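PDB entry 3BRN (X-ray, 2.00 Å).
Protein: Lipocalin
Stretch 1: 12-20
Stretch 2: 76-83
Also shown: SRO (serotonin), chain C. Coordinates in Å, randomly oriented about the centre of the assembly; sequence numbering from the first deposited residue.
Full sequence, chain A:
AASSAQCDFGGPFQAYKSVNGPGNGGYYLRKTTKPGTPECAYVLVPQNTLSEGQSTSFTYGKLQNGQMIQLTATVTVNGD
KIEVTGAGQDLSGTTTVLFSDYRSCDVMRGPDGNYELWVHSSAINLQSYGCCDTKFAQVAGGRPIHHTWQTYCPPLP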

# COMPACT_ATOMS: atom_id res chain seq x y z
N PRO A 12 -3.01 -4.73 17.82
CA PRO A 12 -2.02 -4.74 16.75
C PRO A 12 -2.67 -4.75 15.37
O PRO A 12 -3.88 -4.87 15.25
N PHE A 13 -1.84 -4.60 14.34
CA PHE A 13 -2.31 -4.62 12.96
C PHE A 13 -1.76 -5.82 12.21
O PHE A 13 -0.55 -6.07 12.22
N GLN A 14 -2.65 -6.56 11.56
CA GLN A 14 -2.31 -7.86 10.98
C GLN A 14 -2.07 -7.74 9.47
O GLN A 14 -2.99 -7.41 8.72
N ALA A 15 -0.82 -7.96 9.07
CA ALA A 15 -0.41 -7.93 7.68
C ALA A 15 -1.23 -8.75 6.68
O ALA A 15 -1.53 -8.28 5.60
N TYR A 16 -1.56 -10.00 7.00
CA TYR A 16 -2.37 -10.76 6.06
C TYR A 16 -3.73 -10.09 5.80
O TYR A 16 -4.17 -10.02 4.66
N LYS A 17 -4.34 -9.51 6.83
CA LYS A 17 -5.59 -8.77 6.65
C LYS A 17 -5.42 -7.49 5.84
O LYS A 17 -6.29 -7.12 5.06
N SER A 18 -4.31 -6.79 6.05
CA SER A 18 -4.01 -5.62 5.24
C SER A 18 -3.83 -6.01 3.76
O SER A 18 -4.35 -5.35 2.85
N VAL A 19 -3.02 -7.03 3.51
CA VAL A 19 -2.70 -7.44 2.15
C VAL A 19 -3.92 -8.02 1.42
O VAL A 19 -4.10 -7.81 0.22
N ASN A 20 -4.79 -8.72 2.11
CA ASN A 20 -6.04 -9.13 1.51
C ASN A 20 -7.02 -8.02 1.31
O ASN A 20 -7.76 -8.04 0.38
N THR A 76 5.33 -12.34 1.89
CA THR A 76 5.11 -13.21 3.04
C THR A 76 4.68 -12.35 4.21
O THR A 76 5.24 -11.27 4.43
N VAL A 77 3.64 -12.79 4.91
CA VAL A 77 3.02 -12.00 5.97
C VAL A 77 3.17 -12.64 7.35
O VAL A 77 2.82 -13.80 7.55
N ASN A 78 3.70 -11.86 8.30
CA ASN A 78 3.81 -12.27 9.70
C ASN A 78 3.57 -11.07 10.65
O ASN A 78 4.25 -10.06 10.54
N GLY A 79 2.68 -11.22 11.62
CA GLY A 79 2.39 -10.11 12.54
C GLY A 79 2.07 -8.89 11.70
O GLY A 79 1.42 -9.01 10.68
N ASP A 80 2.71 -7.76 12.00
CA ASP A 80 2.52 -6.56 11.21
C ASP A 80 3.51 -6.37 10.06
O ASP A 80 3.59 -5.29 9.48
N LYS A 81 4.20 -7.44 9.68
CA LYS A 81 5.22 -7.36 8.63
C LYS A 81 4.76 -7.89 7.27
O LYS A 81 4.27 -9.02 7.16
N ILE A 82 4.93 -7.07 6.24
CA ILE A 82 4.77 -7.49 4.85
C ILE A 82 6.17 -7.55 4.24
O ILE A 82 6.86 -6.53 4.15
N GLU A 83 6.63 -8.77 4.00
CA GLU A 83 7.99 -8.98 3.51
C GLU A 83 7.97 -9.32 2.03
O GLU A 83 7.37 -10.31 1.62

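The first turn of a short helix is fastened here to the tip of a β-hairpin by one backbone hydrogen bond, and the acceptor belongs to a glycine that offers no side chain at all. Ala15 N donates to Gly79 O over 3.0 Å with an N-H...O angle of 161°, close to straight. The bond illustrates a general principle: the first amides of a helix have no preceding turn to satisfy them, so a carbonyl from a distant part of the chain can serve instead. Gly79 lies within the type II' turn from Asn78 to Lys81, and its positive phi of 52° is a conformation that by itself favours glycine. The same carbonyl also receives a hydrogen bond from a water, Gly79 O to the water oxygen 2.7 Å, and that water in turn accepts from Tyr16 N at 3.1 Å. Two successive amides at the start of the helix are thus served by one carbonyl, the first directly and the second through the water.

Beneath this polar latch the packing is apolar, and it centres on the smallest side chain available. Ala15 points toward the hairpin, and the other stretch covers more of it than of any other residue in the contact. Ala15 CB lies 3.9 Å from Val77 CG1, 3.8 Å from Ile82 CG1 and 3.3 Å from the backbone atom Lys81 O. A methyl group suits so close an approach, with the Ala15 and Asp80 CA atoms only 4.8 Å apart. Asp80, in the p rotamer, points sideways, and Asp80 CB comes within 3.1 Å of Phe13 O. Phe13 itself, an m rotamer, directs the end of its ring away from the hairpin.

One helical turn further on, Val19 extends the apolar seam. It points toward the strands with chi1 in t, and Val19 CG2 lies 3.8 Å from Val77 CG1 and 3.5 Å from Ile82 CD1. Val77, an m rotamer pointing toward the helix, bridges several partners: its CG1 meets Ala15 and Val19, while Val77 CG2 reaches Tyr16 CB at 3.6 Å. Tyr16, with chi1 in p, contributes this near part of its side chain, whereas the end of the ring leads away. Ile82 starts out sideways, but its m, t rotamer brings CD1 nearer the helix. By contrast, Asn78 and Lys81, both with chi1 in m, point away.

The seam also borders the serotonin site. The ligand's NZ donates a hydrogen bond to Ser18 O at 2.8 Å, so the helix contributes a backbone group here, while the Ser18 side chain points toward the hairpin in the t rotamer and its OG is satisfied elsewhere in the structure. Ile82 CG2 approaches serotonin CH2 at 3.7 Å, and Val19 CG1 lies 3.9 Å from serotonin OH. Val19 and Ile82 thus touch both each other and the ligand, joining the helix-hairpin packing to the binding site.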

# COMPACT_ATOMS: atom_id res chain seq x y z
CB PRO A 12 -1.26 -6.05 16.98
CG PRO A 12 -2.21 -6.91 17.76
CD PRO A 12 -3.00 -5.97 18.61
CB PHE A 13 -1.92 -3.32 12.24
CG PHE A 13 -2.62 -2.10 12.78
CD1 PHE A 13 -3.91 -1.80 12.37
CD2 PHE A 13 -1.99 -1.27 13.68
CE1 PHE A 13 -4.55 -0.67 12.86
CE2 PHE A 13 -2.62 -0.14 14.17
CZ PHE A 13 -3.91 0.15 13.76
CB GLN A 14 -3.43 -8.87 11.26
CG GLN A 14 -3.69 -9.07 12.74
CD GLN A 14 -4.94 -9.89 12.99
OE1 GLN A 14 -6.06 -9.37 12.95
NE2 GLN A 14 -4.76 -11.17 13.31
CB ALA A 15 1.08 -8.23 7.55
CB TYR A 16 -2.51 -12.24 6.47
CG TYR A 16 -3.56 -12.50 7.51
CD1 TYR A 16 -3.23 -12.46 8.86
CD2 TYR A 16 -4.83 -12.93 7.15
CE1 TYR A 16 -4.17 -12.77 9.82
CE2 TYR A 16 -5.77 -13.22 8.11
CZ TYR A 16 -5.43 -13.14 9.44
OH TYR A 16 -6.37 -13.38 10.41
CB LYS A 17 -6.24 -8.46 8.00
CG LYS A 17 -6.96 -9.64 8.63
CD LYS A 17 -6.89 -9.59 10.13
CE LYS A 17 -7.85 -10.57 10.76
NZ LYS A 17 -9.19 -9.95 10.97
CB SER A 18 -2.74 -4.92 5.76
OG SER A 18 -2.36 -3.90 4.86
CB VAL A 19 -1.54 -8.46 2.14
CG1 VAL A 19 -1.34 -9.07 0.75
CG2 VAL A 19 -0.26 -7.83 2.71
CB ASN A 20 -6.71 -10.17 2.37
CG ASN A 20 -6.03 -11.47 2.34
OD1 ASN A 20 -5.42 -11.85 1.39
ND2 ASN A 20 -6.16 -12.18 3.41
CB THR A 76 6.42 -13.94 3.44
OG1 THR A 76 7.05 -14.46 2.27
CG2 THR A 76 6.11 -15.10 4.41
CB VAL A 77 1.53 -11.73 5.67
CG1 VAL A 77 1.39 -10.72 4.52
CG2 VAL A 77 0.83 -13.02 5.31
CB ASN A 78 5.20 -12.87 9.97
CG ASN A 78 5.48 -14.12 9.13
OD1 ASN A 78 5.01 -15.27 9.60
ND2 ASN A 78 6.18 -14.06 8.12
CB ASP A 80 2.49 -5.31 12.10
CG ASP A 80 3.80 -5.08 12.84
OD1 ASP A 80 4.70 -5.94 12.74
OD2 ASP A 80 3.93 -4.06 13.56
CB LYS A 81 6.50 -8.09 9.04
CG LYS A 81 7.10 -7.60 10.34
CD LYS A 81 7.47 -6.14 10.26
CE LYS A 81 7.87 -5.63 11.64
NZ LYS A 81 8.57 -4.32 11.54
CB ILE A 82 3.92 -6.47 4.03
CG1 ILE A 82 2.49 -6.41 4.58
CG2 ILE A 82 3.89 -6.85 2.53
CD1 ILE A 82 1.68 -5.24 4.02
CB GLU A 83 8.68 -10.11 4.28
CG GLU A 83 10.09 -10.40 3.80
CD GLU A 83 11.05 -9.26 4.07
OE1 GLU A 83 10.93 -8.63 5.14
OE2 GLU A 83 11.95 -9.03 3.24
OH SRO C . 1.21 -7.20 -1.52
CZ3 SRO C . 1.67 -6.02 -0.98
CH2 SRO C . 3.04 -5.84 -0.88
CZ2 SRO C . 3.57 -4.62 -0.46
CE2 SRO C . 2.67 -3.65 -0.07
NE1 SRO C . 2.79 -2.39 0.44
CD1 SRO C . 1.55 -1.86 0.62
CG SRO C . 0.60 -2.81 0.24
CD2 SRO C . 1.32 -3.93 -0.17
CE3 SRO C . 0.85 -5.08 -0.61
CB SRO C . -0.90 -2.65 0.31
CA SRO C . -1.49 -3.61 1.37
NZ SRO C . -2.95 -3.54 1.29
O HOH W 1 0.09 -10.98 9.39